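Local coordinates for protein BtGH115A (Bacteroides thetaiotaomicron, PDB 5BY3) that acts as a family GH115 4-O-methyl-alpha-glucuronidase, a glycoside hydrolase with specificity for decorated arabinogalactans, at residues G293-H298 against P343-L348; D349-G354 against V361-C366; G300-A305 against A313-V318; Y263-V266 against V272-F275. One frame throughout, in Å; residues are numbered along the deposited sequence.

Interaction 1: residues G293-H298 against P343-L348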
# COMPACT_ATOMS: atom_id res chain seq x y z
N GLY A 293 -12.41 -19.89 -6.00
CA GLY A 293 -12.69 -19.52 -7.38
C GLY A 293 -11.62 -19.98 -8.35
O GLY A 293 -10.84 -20.86 -8.03
N MSE A 294 -11.62 -19.37 -9.53
CA MSE A 294 -10.73 -19.74 -10.64
C MSE A 294 -10.61 -18.60 -11.63
O MSE A 294 -11.62 -17.99 -12.04
CB MSE A 294 -11.20 -21.01 -11.36
CG MSE A 294 -10.01 -21.66 -12.04
SE MSE A 294 -10.50 -23.46 -12.67
CE MSE A 294 -8.91 -24.07 -13.64
N ARG A 295 -9.37 -18.29 -12.00
CA ARG A 295 -9.05 -17.40 -13.13
C ARG A 295 -8.10 -18.16 -14.05
O ARG A 295 -8.19 -19.40 -14.15
CB ARG A 295 -8.45 -16.07 -12.65
CG ARG A 295 -9.40 -15.15 -11.89
CD ARG A 295 -8.68 -13.91 -11.35
NE ARG A 295 -8.59 -12.83 -12.34
CZ ARG A 295 -7.48 -12.18 -12.69
NH1 ARG A 295 -6.31 -12.45 -12.11
NH2 ARG A 295 -7.56 -11.23 -13.60
N GLY A 296 -7.20 -17.44 -14.72
CA GLY A 296 -6.15 -18.06 -15.54
C GLY A 296 -4.98 -18.64 -14.75
O GLY A 296 -5.03 -18.75 -13.50
N VAL A 297 -3.94 -19.03 -15.50
CA VAL A 297 -2.62 -19.39 -14.97
C VAL A 297 -1.95 -18.24 -14.16
O VAL A 297 -1.49 -18.46 -13.02
CB VAL A 297 -1.72 -19.98 -16.10
CG1 VAL A 297 -0.23 -19.94 -15.72
CG2 VAL A 297 -2.16 -21.41 -16.43
N HIS A 298 -1.92 -17.04 -14.75
CA HIS A 298 -1.49 -15.80 -14.07
C HIS A 298 -2.65 -14.78 -14.09
O HIS A 298 -3.63 -14.95 -13.38
CB HIS A 298 -0.18 -15.25 -14.66
CG HIS A 298 0.59 -14.36 -13.72
ND1 HIS A 298 0.00 -13.36 -12.98
CD2 HIS A 298 1.91 -14.32 -13.42
CE1 HIS A 298 0.92 -12.75 -12.25
NE2 HIS A 298 2.09 -13.31 -12.51
N PRO A 343 -12.85 -10.75 -6.42
CA PRO A 343 -13.26 -10.31 -7.77
C PRO A 343 -12.43 -9.09 -8.29
O PRO A 343 -12.85 -7.92 -8.23
CB PRO A 343 -14.76 -10.02 -7.60
CG PRO A 343 -14.92 -9.66 -6.16
CD PRO A 343 -13.75 -10.23 -5.38
N TYR A 344 -11.23 -9.41 -8.74
CA TYR A 344 -10.25 -8.50 -9.30
C TYR A 344 -10.40 -8.54 -10.82
O TYR A 344 -10.74 -9.60 -11.39
CB TYR A 344 -8.86 -8.99 -8.87
CG TYR A 344 -7.67 -8.27 -9.42
CD1 TYR A 344 -7.45 -6.92 -9.14
CD2 TYR A 344 -6.76 -8.93 -10.22
CE1 TYR A 344 -6.33 -6.25 -9.65
CE2 TYR A 344 -5.63 -8.30 -10.74
CZ TYR A 344 -5.41 -6.96 -10.46
OH TYR A 344 -4.28 -6.34 -10.99
N LYS A 345 -10.13 -7.40 -11.47
CA LYS A 345 -10.24 -7.23 -12.94
C LYS A 345 -11.61 -7.77 -13.44
O LYS A 345 -12.63 -7.32 -12.92
CB LYS A 345 -8.99 -7.77 -13.68
CG LYS A 345 -7.71 -6.96 -13.47
CD LYS A 345 -6.63 -7.35 -14.48
CE LYS A 345 -5.54 -6.29 -14.65
NZ LYS A 345 -4.22 -6.63 -14.01
N GLU A 346 -11.63 -8.76 -14.35
CA GLU A 346 -12.88 -9.19 -15.05
C GLU A 346 -13.83 -10.01 -14.15
O GLU A 346 -15.00 -10.24 -14.52
CB GLU A 346 -12.57 -9.98 -16.33
CG GLU A 346 -12.29 -11.49 -16.13
CD GLU A 346 -11.00 -11.79 -15.34
OE1 GLU A 346 -10.02 -11.01 -15.44
OE2 GLU A 346 -10.94 -12.83 -14.63
N VAL A 347 -13.31 -10.49 -13.01
CA VAL A 347 -14.10 -11.28 -12.08
C VAL A 347 -15.14 -10.43 -11.31
O VAL A 347 -16.19 -10.95 -10.91
CB VAL A 347 -13.27 -12.35 -11.27
CG1 VAL A 347 -11.88 -11.89 -10.90
CG2 VAL A 347 -14.00 -12.90 -10.04
N LEU A 348 -14.88 -9.12 -11.16
CA LEU A 348 -15.86 -8.18 -10.62
C LEU A 348 -17.16 -8.24 -11.45
O LEU A 348 -18.26 -8.31 -10.85
CB LEU A 348 -15.29 -6.74 -10.51
CG LEU A 348 -16.12 -5.54 -9.98
CD1 LEU A 348 -16.20 -5.48 -8.47
CD2 LEU A 348 -15.63 -4.21 -10.56
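R295 grips the carboxylate of E346 side-on with two nitrogens, one to each oxygen, and this double salt bridge is the tight part of the contact. NH2 of R295 reaches OE1 of E346 at 3.1 Å, on its syn lone pair and close to the guanidinium plane, with an N-H...O angle of 159°. The second bond, from NE of R295 to OE2 of E346 at 3.3 Å, is longer and more bent. Guanidinium and carboxylate are only 14° from coplanar, and the two bonds together resist rotation of either group. A bend at chi3 (86°) turns the arginine end toward its partner. Over one face of the guanidinium comes the rim of Y344, whose CD2 is 4.0 Å from NH1 of R295; the planes are steeply inclined, so the ring does not stack. The looser side is that of K345, which is partly exposed. Its CB comes within 3.7 Å of R295 NH2, but the chain then runs off, and NZ of K345 hydrogen-bonds to OH of Y344 at 3.0 Å and also to Y396. R295 NH2 has a further, long and weak ion pair with D299. In the parallel sheet of this TIM-barrel-type domain, the contact joins loops leaving the carboxyl ends of neighbouring strands 290-291 and 339-341; one runs on to helix 308-329, the other enters helix 347-352.

Interaction 2: residues D349-G354 against V361-C366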
# COMPACT_ATOMS: atom_id res chain seq x y z
N ASP A 349 -17.03 -8.26 -12.79
CA ASP A 349 -18.17 -8.46 -13.74
C ASP A 349 -18.91 -9.78 -13.48
O ASP A 349 -20.14 -9.79 -13.41
CB ASP A 349 -17.75 -8.44 -15.24
CG ASP A 349 -17.12 -7.12 -15.68
OD1 ASP A 349 -17.50 -6.03 -15.19
OD2 ASP A 349 -16.22 -7.18 -16.55
N ILE A 350 -18.17 -10.87 -13.36
CA ILE A 350 -18.81 -12.16 -13.14
C ILE A 350 -19.52 -12.28 -11.76
O ILE A 350 -20.60 -12.89 -11.66
CB ILE A 350 -17.93 -13.35 -13.63
CG1 ILE A 350 -18.58 -14.68 -13.31
CG2 ILE A 350 -16.50 -13.32 -13.11
CD1 ILE A 350 -19.84 -14.90 -14.08
N TYR A 351 -18.97 -11.62 -10.72
CA TYR A 351 -19.72 -11.43 -9.46
C TYR A 351 -21.07 -10.70 -9.69
O TYR A 351 -22.13 -11.31 -9.46
CB TYR A 351 -18.88 -10.72 -8.40
CG TYR A 351 -19.67 -10.29 -7.18
CD1 TYR A 351 -19.95 -11.20 -6.14
CD2 TYR A 351 -20.16 -8.97 -7.06
CE1 TYR A 351 -20.67 -10.80 -5.03
CE2 TYR A 351 -20.89 -8.57 -5.95
CZ TYR A 351 -21.14 -9.49 -4.93
OH TYR A 351 -21.87 -9.09 -3.81
N HIS A 352 -21.01 -9.46 -10.20
CA HIS A 352 -22.17 -8.60 -10.59
C HIS A 352 -23.21 -9.19 -11.55
O HIS A 352 -24.27 -8.61 -11.73
CB HIS A 352 -21.71 -7.24 -11.15
CG HIS A 352 -21.23 -6.29 -10.10
ND1 HIS A 352 -20.21 -5.39 -10.33
CD2 HIS A 352 -21.61 -6.12 -8.81
CE1 HIS A 352 -19.98 -4.70 -9.22
NE2 HIS A 352 -20.82 -5.13 -8.28
N ALA A 353 -22.93 -10.34 -12.14
CA ALA A 353 -23.92 -11.00 -12.99
C ALA A 353 -24.81 -11.94 -12.14
O ALA A 353 -25.33 -12.96 -12.64
CB ALA A 353 -23.20 -11.74 -14.09
N GLY A 354 -24.94 -11.59 -10.85
CA GLY A 354 -25.63 -12.37 -9.82
C GLY A 354 -25.04 -13.72 -9.44
O GLY A 354 -25.75 -14.73 -9.41
N VAL A 361 -17.90 -16.74 3.27
CA VAL A 361 -16.74 -16.37 2.45
C VAL A 361 -16.53 -14.84 2.43
O VAL A 361 -17.45 -14.07 2.09
CB VAL A 361 -16.78 -16.99 1.03
CG1 VAL A 361 -15.53 -16.62 0.23
CG2 VAL A 361 -16.93 -18.50 1.12
N THR A 362 -15.34 -14.43 2.86
CA THR A 362 -14.96 -13.01 2.80
C THR A 362 -14.97 -12.54 1.36
O THR A 362 -14.38 -13.20 0.49
CB THR A 362 -13.56 -12.77 3.41
OG1 THR A 362 -13.44 -13.52 4.64
CG2 THR A 362 -13.31 -11.27 3.66
N LEU A 363 -15.65 -11.42 1.09
CA LEU A 363 -15.62 -10.84 -0.27
C LEU A 363 -14.50 -9.78 -0.36
O LEU A 363 -14.51 -8.78 0.37
CB LEU A 363 -16.96 -10.22 -0.64
CG LEU A 363 -18.24 -11.07 -0.73
CD1 LEU A 363 -19.41 -10.17 -1.07
CD2 LEU A 363 -18.17 -12.21 -1.75
N MSE A 364 -13.54 -9.98 -1.26
CA MSE A 364 -12.42 -9.03 -1.31
C MSE A 364 -12.45 -8.05 -2.47
O MSE A 364 -12.12 -8.37 -3.60
CB MSE A 364 -11.06 -9.71 -1.20
CG MSE A 364 -10.07 -8.69 -0.65
SE MSE A 364 -8.30 -9.51 -0.81
CE MSE A 364 -8.20 -9.60 1.13
N TRP A 365 -12.80 -6.82 -2.15
CA TRP A 365 -12.81 -5.78 -3.18
C TRP A 365 -11.40 -5.34 -3.57
O TRP A 365 -10.42 -5.57 -2.84
CB TRP A 365 -13.72 -4.63 -2.72
CG TRP A 365 -15.02 -5.19 -2.19
CD1 TRP A 365 -15.48 -5.13 -0.89
CD2 TRP A 365 -15.98 -5.96 -2.93
NE1 TRP A 365 -16.69 -5.79 -0.79
CE2 TRP A 365 -17.02 -6.31 -2.02
CE3 TRP A 365 -16.07 -6.38 -4.26
CZ2 TRP A 365 -18.13 -7.05 -2.42
CZ3 TRP A 365 -17.19 -7.12 -4.66
CH2 TRP A 365 -18.19 -7.45 -3.74
N CYS A 366 -11.30 -4.75 -4.76
CA CYS A 366 -10.01 -4.40 -5.33
C CYS A 366 -9.93 -2.94 -5.71
O CYS A 366 -10.93 -2.36 -6.10
CB CYS A 366 -9.77 -5.27 -6.55
SG CYS A 366 -9.48 -6.94 -6.00
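The edge of the W365 indole points at the face of Y351, making a T-shaped (edge-to-face) aromatic pair. The Y351 ring and the six-membered ring of the indole have planes 74° apart and centroids separated by 5.3 Å. Closest is CH2 at the corner of the indole, 3.7 Å from CE2 of Y351 and 3.8 Å from its CZ, while the neighbouring CZ3 lies above the rim of the same face. The tyrosine projects across the gap because its CG stands anti to the backbone N (chi1 170°), which carries the ring from helix 347-352 to strand 362-366. L363 meets the tyrosine further out: its CD1 is 3.8 Å from OH of Y351, the two side chains crossing at about a right angle. CB of L363 also covers one face of W365, 3.6 Å above the plane, so leucine and tryptophan are packed together where they receive the tyrosine. These elements belong to a beta-alpha-beta unit, strand 339-341, helix 347-352 and strand 362-366, and the contact fixes the helix against the second of its strands. The polar ends are satisfied elsewhere: OH of Y351 hydrogen-bonds to E381 and NE1 of W365 to N388. The polar rims of both rings are thus bonded outside the contact, and what passes between them is a C-H edge against a pi face.

Interaction 3: residues G300-A305 against A313-V318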
# COMPACT_ATOMS: atom_id res chain seq x y z
N GLY A 300 -5.56 -12.85 -16.83
CA GLY A 300 -6.37 -13.25 -17.98
C GLY A 300 -7.68 -13.94 -17.60
O GLY A 300 -7.99 -14.16 -16.41
N LYS A 301 -8.44 -14.27 -18.65
CA LYS A 301 -9.67 -15.06 -18.53
C LYS A 301 -9.33 -16.40 -17.87
O LYS A 301 -8.17 -16.82 -17.90
CB LYS A 301 -10.29 -15.32 -19.93
CG LYS A 301 -10.25 -14.17 -20.94
CD LYS A 301 -11.20 -13.03 -20.56
CE LYS A 301 -10.61 -11.64 -20.85
NZ LYS A 301 -11.25 -10.57 -20.02
N MSE A 302 -10.31 -17.06 -17.25
CA MSE A 302 -10.20 -18.53 -17.08
C MSE A 302 -10.33 -19.14 -18.46
O MSE A 302 -10.90 -18.54 -19.40
CB MSE A 302 -11.24 -19.19 -16.15
CG MSE A 302 -12.61 -18.75 -16.64
SE MSE A 302 -14.00 -19.47 -15.49
CE MSE A 302 -14.34 -17.78 -14.56
N GLN A 303 -9.79 -20.35 -18.59
CA GLN A 303 -9.92 -21.13 -19.80
C GLN A 303 -11.30 -21.80 -19.80
O GLN A 303 -11.88 -22.01 -18.72
CB GLN A 303 -8.82 -22.17 -19.85
CG GLN A 303 -7.44 -21.64 -19.45
CD GLN A 303 -6.35 -22.62 -19.74
OE1 GLN A 303 -6.57 -23.63 -20.41
NE2 GLN A 303 -5.15 -22.35 -19.23
N GLY A 304 -11.83 -22.08 -20.99
CA GLY A 304 -12.99 -22.98 -21.15
C GLY A 304 -14.35 -22.35 -21.10
O GLY A 304 -15.36 -22.97 -21.49
N ALA A 305 -14.39 -21.10 -20.62
CA ALA A 305 -15.59 -20.26 -20.71
C ALA A 305 -15.25 -18.92 -21.35
O ALA A 305 -14.15 -18.39 -21.14
CB ALA A 305 -16.23 -20.07 -19.34
N ALA A 313 -21.59 -20.41 -14.38
CA ALA A 313 -21.78 -21.85 -14.30
C ALA A 313 -20.53 -22.58 -13.78
O ALA A 313 -20.64 -23.57 -13.02
CB ALA A 313 -22.18 -22.40 -15.67
N VAL A 314 -19.36 -22.08 -14.20
CA VAL A 314 -18.02 -22.66 -13.86
C VAL A 314 -17.77 -22.58 -12.35
O VAL A 314 -17.51 -23.59 -11.69
CB VAL A 314 -16.83 -21.95 -14.59
CG1 VAL A 314 -15.47 -22.52 -14.16
CG2 VAL A 314 -16.98 -22.03 -16.10
N LEU A 315 -17.85 -21.36 -11.85
CA LEU A 315 -17.53 -21.03 -10.47
C LEU A 315 -18.41 -21.77 -9.47
O LEU A 315 -17.89 -22.34 -8.49
CB LEU A 315 -17.61 -19.51 -10.28
CG LEU A 315 -16.69 -18.63 -11.14
CD1 LEU A 315 -16.96 -17.17 -10.89
CD2 LEU A 315 -15.20 -18.93 -10.95
N ASP A 316 -19.73 -21.78 -9.74
CA ASP A 316 -20.70 -22.60 -8.99
C ASP A 316 -20.18 -24.03 -8.84
O ASP A 316 -20.20 -24.57 -7.74
CB ASP A 316 -22.08 -22.57 -9.67
CG ASP A 316 -22.69 -21.15 -9.78
OD1 ASP A 316 -22.47 -20.33 -8.86
OD2 ASP A 316 -23.42 -20.85 -10.77
N ARG A 317 -19.65 -24.60 -9.93
CA ARG A 317 -19.08 -25.97 -9.91
C ARG A 317 -17.80 -26.00 -9.08
O ARG A 317 -17.53 -26.96 -8.34
CB ARG A 317 -18.83 -26.50 -11.35
CG ARG A 317 -18.31 -27.95 -11.46
CD ARG A 317 -19.00 -28.77 -12.54
NE ARG A 317 -20.46 -28.71 -12.43
CZ ARG A 317 -21.21 -29.43 -11.58
NH1 ARG A 317 -20.66 -30.32 -10.75
NH2 ARG A 317 -22.54 -29.27 -11.55
N VAL A 318 -17.04 -24.92 -9.18
CA VAL A 318 -15.74 -24.81 -8.55
C VAL A 318 -15.87 -24.62 -7.03
O VAL A 318 -15.20 -25.31 -6.28
CB VAL A 318 -14.91 -23.69 -9.24
CG1 VAL A 318 -13.86 -23.09 -8.33
CG2 VAL A 318 -14.30 -24.23 -10.52
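M302, a selenomethionine, lays its selenium against V314, and that is the main contact between the loop 300-305 and the helix. SE of M302 is 3.6 Å from CG1 of V314 and 3.9 Å from its CB, touching the flank of the branched side chain as the two slide past each other in opposite directions. Contacts between methyl groups make up the rest. The terminal CE of M302 meets CD2 of L315 at 3.9 Å, and the side chains approach obliquely; a turn of 104° about chi3 swings this methyl off the line of the chain, allowing one residue to reach both V314 and L315. The small side chain of A305 takes the other branch of V314, with CB of A305 at 3.9 Å from CG2 of V314. V314 is therefore held by two loop residues, its CG1 against selenium and its CG2 between selenium and the alanine methyl. Polar bonding contributes within the helix: N of V318 hydrogen-bonds to O of V314 at 2.9 Å, part of the regular backbone ladder that presents the apolar face. Between the segments the contact is wholly van der Waals in character. It folds the loop that follows strand 290-291 back over the helix 308-329 that it leads into. The same helix leans on helix 265-283, where V266 touches V314 and Y265 touches V318, and L355 of the loop after helix 347-352 packs on L315.

Interaction 4: residues Y263-V266 against V272-F275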
# COMPACT_ATOMS: atom_id res chain seq x y z
N TYR A 263 -5.29 -26.13 -17.63
CA TYR A 263 -5.85 -25.54 -16.40
C TYR A 263 -7.24 -25.01 -16.69
O TYR A 263 -7.47 -23.79 -16.82
CB TYR A 263 -4.93 -24.45 -15.86
CG TYR A 263 -5.33 -23.83 -14.54
CD1 TYR A 263 -5.23 -24.54 -13.35
CD2 TYR A 263 -5.76 -22.49 -14.48
CE1 TYR A 263 -5.56 -23.95 -12.12
CE2 TYR A 263 -6.11 -21.89 -13.27
CZ TYR A 263 -6.00 -22.63 -12.09
OH TYR A 263 -6.34 -22.05 -10.88
N ASP A 264 -8.16 -25.95 -16.79
CA ASP A 264 -9.47 -25.74 -17.38
C ASP A 264 -10.42 -26.67 -16.64
O ASP A 264 -10.23 -27.92 -16.67
CB ASP A 264 -9.41 -26.10 -18.88
CG ASP A 264 -10.73 -25.90 -19.59
OD1 ASP A 264 -11.61 -26.77 -19.48
OD2 ASP A 264 -10.89 -24.86 -20.24
N TYR A 265 -11.42 -26.09 -15.99
CA TYR A 265 -12.30 -26.92 -15.17
C TYR A 265 -13.43 -27.52 -16.00
O TYR A 265 -13.89 -28.63 -15.71
CB TYR A 265 -12.83 -26.15 -13.95
CG TYR A 265 -13.01 -26.99 -12.71
CD1 TYR A 265 -11.90 -27.43 -12.00
CD2 TYR A 265 -14.29 -27.33 -12.23
CE1 TYR A 265 -12.03 -28.20 -10.85
CE2 TYR A 265 -14.44 -28.08 -11.06
CZ TYR A 265 -13.31 -28.51 -10.38
OH TYR A 265 -13.39 -29.27 -9.24
N VAL A 266 -13.84 -26.80 -17.04
CA VAL A 266 -14.89 -27.29 -17.95
C VAL A 266 -14.48 -28.60 -18.66
O VAL A 266 -15.31 -29.48 -18.81
CB VAL A 266 -15.41 -26.19 -18.93
CG1 VAL A 266 -16.49 -26.71 -19.88
CG2 VAL A 266 -15.98 -25.01 -18.14
N VAL A 272 -7.42 -30.85 -12.36
CA VAL A 272 -7.34 -29.58 -11.67
C VAL A 272 -7.66 -29.85 -10.21
O VAL A 272 -6.86 -29.47 -9.32
CB VAL A 272 -8.23 -28.50 -12.33
CG1 VAL A 272 -8.31 -27.24 -11.49
CG2 VAL A 272 -7.67 -28.13 -13.70
N TYR A 273 -8.76 -30.60 -9.97
CA TYR A 273 -9.15 -31.04 -8.63
C TYR A 273 -8.00 -31.74 -7.90
O TYR A 273 -7.70 -31.39 -6.76
CB TYR A 273 -10.44 -31.89 -8.64
CG TYR A 273 -10.87 -32.37 -7.28
CD1 TYR A 273 -10.30 -33.52 -6.72
CD2 TYR A 273 -11.83 -31.68 -6.54
CE1 TYR A 273 -10.67 -33.97 -5.46
CE2 TYR A 273 -12.22 -32.11 -5.28
CZ TYR A 273 -11.65 -33.27 -4.74
OH TYR A 273 -12.01 -33.72 -3.49
N GLN A 274 -7.35 -32.70 -8.56
CA GLN A 274 -6.23 -33.45 -7.99
C GLN A 274 -5.12 -32.51 -7.53
O GLN A 274 -4.72 -32.56 -6.39
CB GLN A 274 -5.65 -34.42 -9.03
CG GLN A 274 -6.53 -35.63 -9.36
CD GLN A 274 -5.86 -36.65 -10.29
OE1 GLN A 274 -5.03 -36.30 -11.13
NE2 GLN A 274 -6.22 -37.93 -10.13
N PHE A 275 -4.63 -31.69 -8.46
CA PHE A 275 -3.70 -30.58 -8.25
C PHE A 275 -3.96 -29.83 -6.93
O PHE A 275 -3.11 -29.81 -6.05
CB PHE A 275 -3.81 -29.65 -9.49
CG PHE A 275 -3.05 -28.37 -9.39
CD1 PHE A 275 -1.65 -28.35 -9.54
CD2 PHE A 275 -3.71 -27.17 -9.18
CE1 PHE A 275 -0.95 -27.16 -9.47
CE2 PHE A 275 -3.01 -25.98 -9.10
CZ PHE A 275 -1.63 -25.98 -9.24
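V272 fits between the side chain of Y265 and the backbone of D264, and tracing it outward accounts for most of the contact. Its CB already touches the ring, at 3.8 Å from CD1 of Y265. From there the valine forks. CG1, anti to the backbone N (chi1 171°), approaches the edge of the tyrosine in the plane of the ring, 3.6 Å from CD1 of Y265 and 3.9 Å from CE1. It also comes within 4.3 Å of CE1 of Y263, bringing a second tyrosine to the same methyl. CG2 takes the other direction and rests on the main chain, 3.8 Å from N of D264. Further along, Y265 runs alongside Y273, pointing the same way, and its OH lies 3.9 Å from CD2 of Y273 at the edge of that ring. Y263 extends the cluster to F275, CE1 of Y263 being 4.4 Å from CE2 of F275; W255 of helix 251-258 meets both of these rings edge-to-face. D264 turns from the valine and N-caps helix 265-283, its OD1 accepting from N of N267. The two segments thus meet through an apolar core bordered by polar groups whose bonds run elsewhere: OH of Y265 pairs with D321 of helix 308-329, and the cap holds D264. Shape and hydrophobic burial, rather than charge, bring the residues leading into the helix, and its first turn, against a turn further along.

All four contacts lie on the same side of the chain's centre and within the TIM-barrel-type GH115 domain. Along the chain interaction 4 comes first, then interaction 3, which falls between the two segments of interaction 1, and finally interaction 2. Centres of interactions 1 and 3 are about 9 Å apart, those of 1 and 2, and of 3 and 4, about 10 Å; interactions 2 and 4 are separated by about 22 Å and do not touch. Helix 347-352 is shared by interactions 1 and 2. M294 packs on Y263, and I350 on L315. The result is a chain of touching contacts linking helices 265-283, 308-329 and 347-352 and the loops after strands 290-291 and 339-341.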